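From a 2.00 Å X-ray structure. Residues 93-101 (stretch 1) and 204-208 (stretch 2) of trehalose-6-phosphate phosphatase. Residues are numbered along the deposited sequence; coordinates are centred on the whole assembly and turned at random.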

ATOM      1  N   PHE A  93      -0.679  -7.621  -9.186  1.00 31.43           N
ATOM      2  CA  PHE A  93      -1.245  -7.075 -10.427  1.00 30.58           C
ATOM      3  C   PHE A  93      -0.993  -5.585 -10.548  1.00 32.34           C
ATOM      4  O   PHE A  93      -0.959  -4.893  -9.543  1.00 32.72           O
ATOM      5  CB  PHE A  93      -2.764  -7.323 -10.509  1.00 26.57           C
ATOM      6  CG  PHE A  93      -3.151  -8.773 -10.478  1.00 29.23           C
ATOM      7  CD1 PHE A  93      -3.340  -9.429  -9.274  1.00 29.80           C
ATOM      8  CD2 PHE A  93      -3.323  -9.482 -11.655  1.00 30.04           C
ATOM      9  CE1 PHE A  93      -3.688 -10.767  -9.250  1.00 31.60           C
ATOM     10  CE2 PHE A  93      -3.671 -10.820 -11.638  1.00 30.53           C
ATOM     11  CZ  PHE A  93      -3.861 -11.462 -10.441  1.00 29.85           C
ATOM     12  N   MET A  94      -0.822  -5.100 -11.777  1.00 31.77           N
ATOM     13  CA  MET A  94      -0.671  -3.666 -12.057  1.00 34.27           C
ATOM     14  C   MET A  94      -1.540  -3.257 -13.231  1.00 35.25           C
ATOM     15  O   MET A  94      -1.673  -4.015 -14.189  1.00 34.38           O
ATOM     16  CB  MET A  94       0.776  -3.302 -12.399  1.00 34.80           C
ATOM     17  CG  MET A  94       1.721  -3.256 -11.263  1.00 36.01           C
ATOM     18  SD  MET A  94       3.367  -2.749 -11.826  1.00 35.09           S
ATOM     19  CE  MET A  94       3.189  -0.983 -12.019  1.00 33.92           C
ATOM     20  N   LYS A  95      -2.094  -2.052 -13.193  1.00 34.70           N
ATOM     21  CA  LYS A  95      -2.768  -1.547 -14.381  1.00 34.87           C
ATOM     22  C   LYS A  95      -2.479  -0.060 -14.579  1.00 36.54           C
ATOM     23  O   LYS A  95      -2.887   0.786 -13.773  1.00 34.93           O
ATOM     24  CB  LYS A  95      -4.284  -1.809 -14.324  1.00 33.92           C
ATOM     25  CG  LYS A  95      -4.972  -1.471 -15.665  1.00 36.65           C
ATOM     26  CD  LYS A  95      -6.464  -1.774 -15.689  1.00 42.95           C
ATOM     27  CE  LYS A  95      -7.245  -0.736 -14.911  1.00 46.29           C
ATOM     28  NZ  LYS A  95      -8.659  -0.622 -15.382  1.00 51.23           N
ATOM     29  N   ASP A  96      -1.760   0.241 -15.655  1.00 35.47           N
ATOM     30  CA  ASP A  96      -1.428   1.612 -16.023  1.00 38.60           C
ATOM     31  C   ASP A  96      -2.673   2.455 -16.254  1.00 43.38           C
ATOM     32  O   ASP A  96      -3.740   1.934 -16.606  1.00 42.11           O
ATOM     33  CB  ASP A  96      -0.557   1.639 -17.277  1.00 40.74           C
ATOM     34  CG  ASP A  96       0.909   1.418 -16.969  1.00 43.40           C
ATOM     35  OD1 ASP A  96       1.492   2.288 -16.291  1.00 42.23           O
ATOM     36  OD2 ASP A  96       1.484   0.398 -17.421  1.00 44.39           O
ATOM     37  N   ILE A  97      -2.519   3.764 -16.079  1.00 39.97           N
ATOM     38  CA  ILE A  97      -3.623   4.703 -16.230  1.00 46.70           C
ATOM     39  C   ILE A  97      -4.241   4.643 -17.630  1.00 50.26           C
ATOM     40  O   ILE A  97      -5.469   4.670 -17.790  1.00 55.23           O
ATOM     41  CB  ILE A  97      -3.155   6.132 -15.909  1.00 43.98           C
ATOM     42  CG1 ILE A  97      -2.741   6.202 -14.435  1.00 44.72           C
ATOM     43  CG2 ILE A  97      -4.265   7.131 -16.184  1.00 46.80           C
ATOM     44  CD1 ILE A  97      -2.219   7.562 -13.963  1.00 42.19           C
ATOM     45  N   GLY A  98      -3.405   4.520 -18.646  1.00 48.01           N
ATOM     46  CA  GLY A  98      -3.952   4.387 -19.984  1.00 62.17           C
ATOM     47  C   GLY A  98      -4.479   2.992 -20.309  1.00 61.21           C
ATOM     48  O   GLY A  98      -5.478   2.845 -21.002  1.00 62.93           O
ATOM     49  N   SER A  99      -3.823   1.971 -19.771  1.00 60.68           N
ATOM     50  CA  SER A  99      -4.084   0.578 -20.144  1.00 55.99           C
ATOM     51  C   SER A  99      -5.489   0.028 -19.905  1.00 59.46           C
ATOM     52  O   SER A  99      -6.261   0.517 -19.071  1.00 58.92           O
ATOM     53  CB  SER A  99      -3.085  -0.334 -19.449  1.00 53.07           C
ATOM     54  OG  SER A  99      -1.822  -0.243 -20.083  1.00 57.26           O
ATOM     55  N   LYS A 100      -5.774  -1.030 -20.659  1.00 59.68           N
ATOM     56  CA  LYS A 100      -7.089  -1.634 -20.761  1.00 58.41           C
ATOM     57  C   LYS A 100      -7.111  -2.951 -20.010  1.00 52.35           C
ATOM     58  O   LYS A 100      -8.138  -3.381 -19.514  1.00 55.38           O
ATOM     59  CB  LYS A 100      -7.405  -1.871 -22.257  1.00 65.95           C
ATOM     60  CG  LYS A 100      -6.938  -0.734 -23.199  1.00 69.30           C
ATOM     61  CD  LYS A 100      -5.414  -0.859 -23.497  1.00 69.84           C
ATOM     62  CE  LYS A 100      -4.876   0.144 -24.504  1.00 71.21           C
ATOM     63  NZ  LYS A 100      -3.523  -0.257 -24.989  1.00 72.96           N
ATOM     64  N   GLU A 101      -5.933  -3.525 -19.842  1.00 49.34           N
ATOM     65  CA  GLU A 101      -5.771  -4.723 -19.033  1.00 49.31           C
ATOM     66  C   GLU A 101      -4.655  -4.639 -18.026  1.00 42.77           C
ATOM     67  O   GLU A 101      -3.749  -3.810 -18.121  1.00 41.50           O
ATOM     68  CB  GLU A 101      -5.560  -5.997 -19.854  1.00 51.06           C
ATOM     69  CG  GLU A 101      -6.850  -6.750 -20.124  1.00 55.14           C
ATOM     70  CD  GLU A 101      -7.385  -7.415 -18.834  1.00 61.25           C
ATOM     71  OE1 GLU A 101      -6.581  -7.723 -17.909  1.00 49.83           O
ATOM     72  OE2 GLU A 101      -8.612  -7.639 -18.746  1.00 62.42           O
ATOM     73  N   GLY A 204       5.554   9.996 -16.730  1.00 50.39           N
ATOM     74  CA  GLY A 204       4.900   8.887 -16.068  1.00 48.84           C
ATOM     75  C   GLY A 204       4.472   7.965 -17.220  1.00 49.86           C
ATOM     76  O   GLY A 204       3.317   7.932 -17.643  1.00 51.87           O
ATOM     77  N   ALA A 205       5.453   7.237 -17.746  1.00 46.51           N
ATOM     78  CA  ALA A 205       5.300   6.310 -18.864  1.00 46.56           C
ATOM     79  C   ALA A 205       4.711   4.979 -18.417  1.00 47.07           C
ATOM     80  O   ALA A 205       4.795   4.616 -17.240  1.00 42.92           O
ATOM     81  CB  ALA A 205       6.641   6.084 -19.544  1.00 47.75           C
ATOM     82  N   LYS A 206       4.091   4.263 -19.349  1.00 42.53           N
ATOM     83  CA  LYS A 206       3.529   2.961 -19.032  1.00 45.97           C
ATOM     84  C   LYS A 206       4.634   1.962 -18.706  1.00 42.01           C
ATOM     85  O   LYS A 206       5.806   2.193 -19.017  1.00 40.62           O
ATOM     86  CB  LYS A 206       2.678   2.444 -20.198  1.00 44.37           C
ATOM     87  CG  LYS A 206       1.403   3.243 -20.433  1.00 50.00           C
ATOM     88  CD  LYS A 206       0.537   2.592 -21.497  1.00 54.65           C
ATOM     89  CE  LYS A 206      -0.757   3.368 -21.715  1.00 59.99           C
ATOM     90  NZ  LYS A 206      -1.866   2.495 -22.209  1.00 66.56           N
ATOM     91  N   GLN A 207       4.247   0.833 -18.118  1.00 38.97           N
ATOM     92  CA  GLN A 207       5.190  -0.252 -17.827  1.00 42.40           C
ATOM     93  C   GLN A 207       5.638  -1.025 -19.072  1.00 45.14           C
ATOM     94  O   GLN A 207       4.892  -1.129 -20.045  1.00 44.82           O
ATOM     95  CB  GLN A 207       4.571  -1.226 -16.826  1.00 41.77           C
ATOM     96  CG  GLN A 207       4.316  -0.619 -15.448  1.00 38.76           C
ATOM     97  CD  GLN A 207       5.606  -0.263 -14.742  1.00 37.40           C
ATOM     98  OE1 GLN A 207       6.404  -1.137 -14.421  1.00 38.52           O
ATOM     99  NE2 GLN A 207       5.827   1.024 -14.518  1.00 36.07           N
ATOM    100  N   GLU A 208       6.856  -1.565 -19.017  1.00 51.06           N
ATOM    101  CA  GLU A 208       7.369  -2.473 -20.042  1.00 56.18           C
ATOM    102  C   GLU A 208       6.504  -3.724 -20.155  1.00 52.59           C
ATOM    103  O   GLU A 208       6.238  -4.202 -21.257  1.00 59.85           O
ATOM    104  CB  GLU A 208       8.811  -2.879 -19.731  1.00 59.33           C
ATOM    105  CG  GLU A 208       9.879  -1.902 -20.236  1.00 67.03           C
ATOM    106  CD  GLU A 208      11.096  -1.814 -19.312  1.00 71.04           C
ATOM    107  OE1 GLU A 208      12.049  -2.609 -19.485  1.00 70.79           O
ATOM    108  OE2 GLU A 208      11.100  -0.936 -18.420  1.00 71.02           O
TER
HETATM  109  O   HOH W   1       4.015   2.683 -15.121  1.00 37.81           O

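The most unusual feature of this contact is the crowding of positive charge at one end: the ammonium group of Lys-206 comes to rest with its NZ 4.2 Å from NZ of Lys-100, and no carboxylate of either stretch lies beside the pair. Lys-206 arrives there on a nearly extended side chain (chi1 m, then t, t and t). Its CA-to-CB bond points sideways, yet its end comes close to the turn at Gly-98 and Ser-99. Within the two stretches, NZ of Lys-206 has one hydrogen bond, a weak one, to OG of Ser-99, at 3.5 Å, whereas its 3.2 Å approach to the backbone N of Ser-99 brings two donors together and is no bond at all.

Glycine suits position 98 because the lysine chain passes directly over it. A CB placed ideally on Gly-98 would lie 2.6 Å from CE of Lys-206, a clash.

The firmest link lies at Asp-96, just after the strand 93-95; its CA-to-CB bond points toward the other stretch. The backbone N of Gln-207 donates to OD2 of Asp-96 at 2.9 Å, with an N-H...O angle of 176°, so the hydrogen bond is almost perfectly straight. A short carboxylate is well fitted to this role: one oxygen receives the amide while the other remains available. That other oxygen, OD1, accepts a hydrogen bond from water 1 at 2.8 Å. The same water donates to O of Ala-205 at 3.0 Å and accepts from NE2 of Gln-207 at a short 2.5 Å, thereby joining the two stretches through a second route.

Met-94 adds an apolar contact. Met-94 is buried, its CA-to-CB bond points toward the other stretch, and its CE lies 3.6 Å from CG of Gln-207. Glutamine serves well here, since its CG can pack against the terminal methyl of Met-94 while its terminal amide engages water.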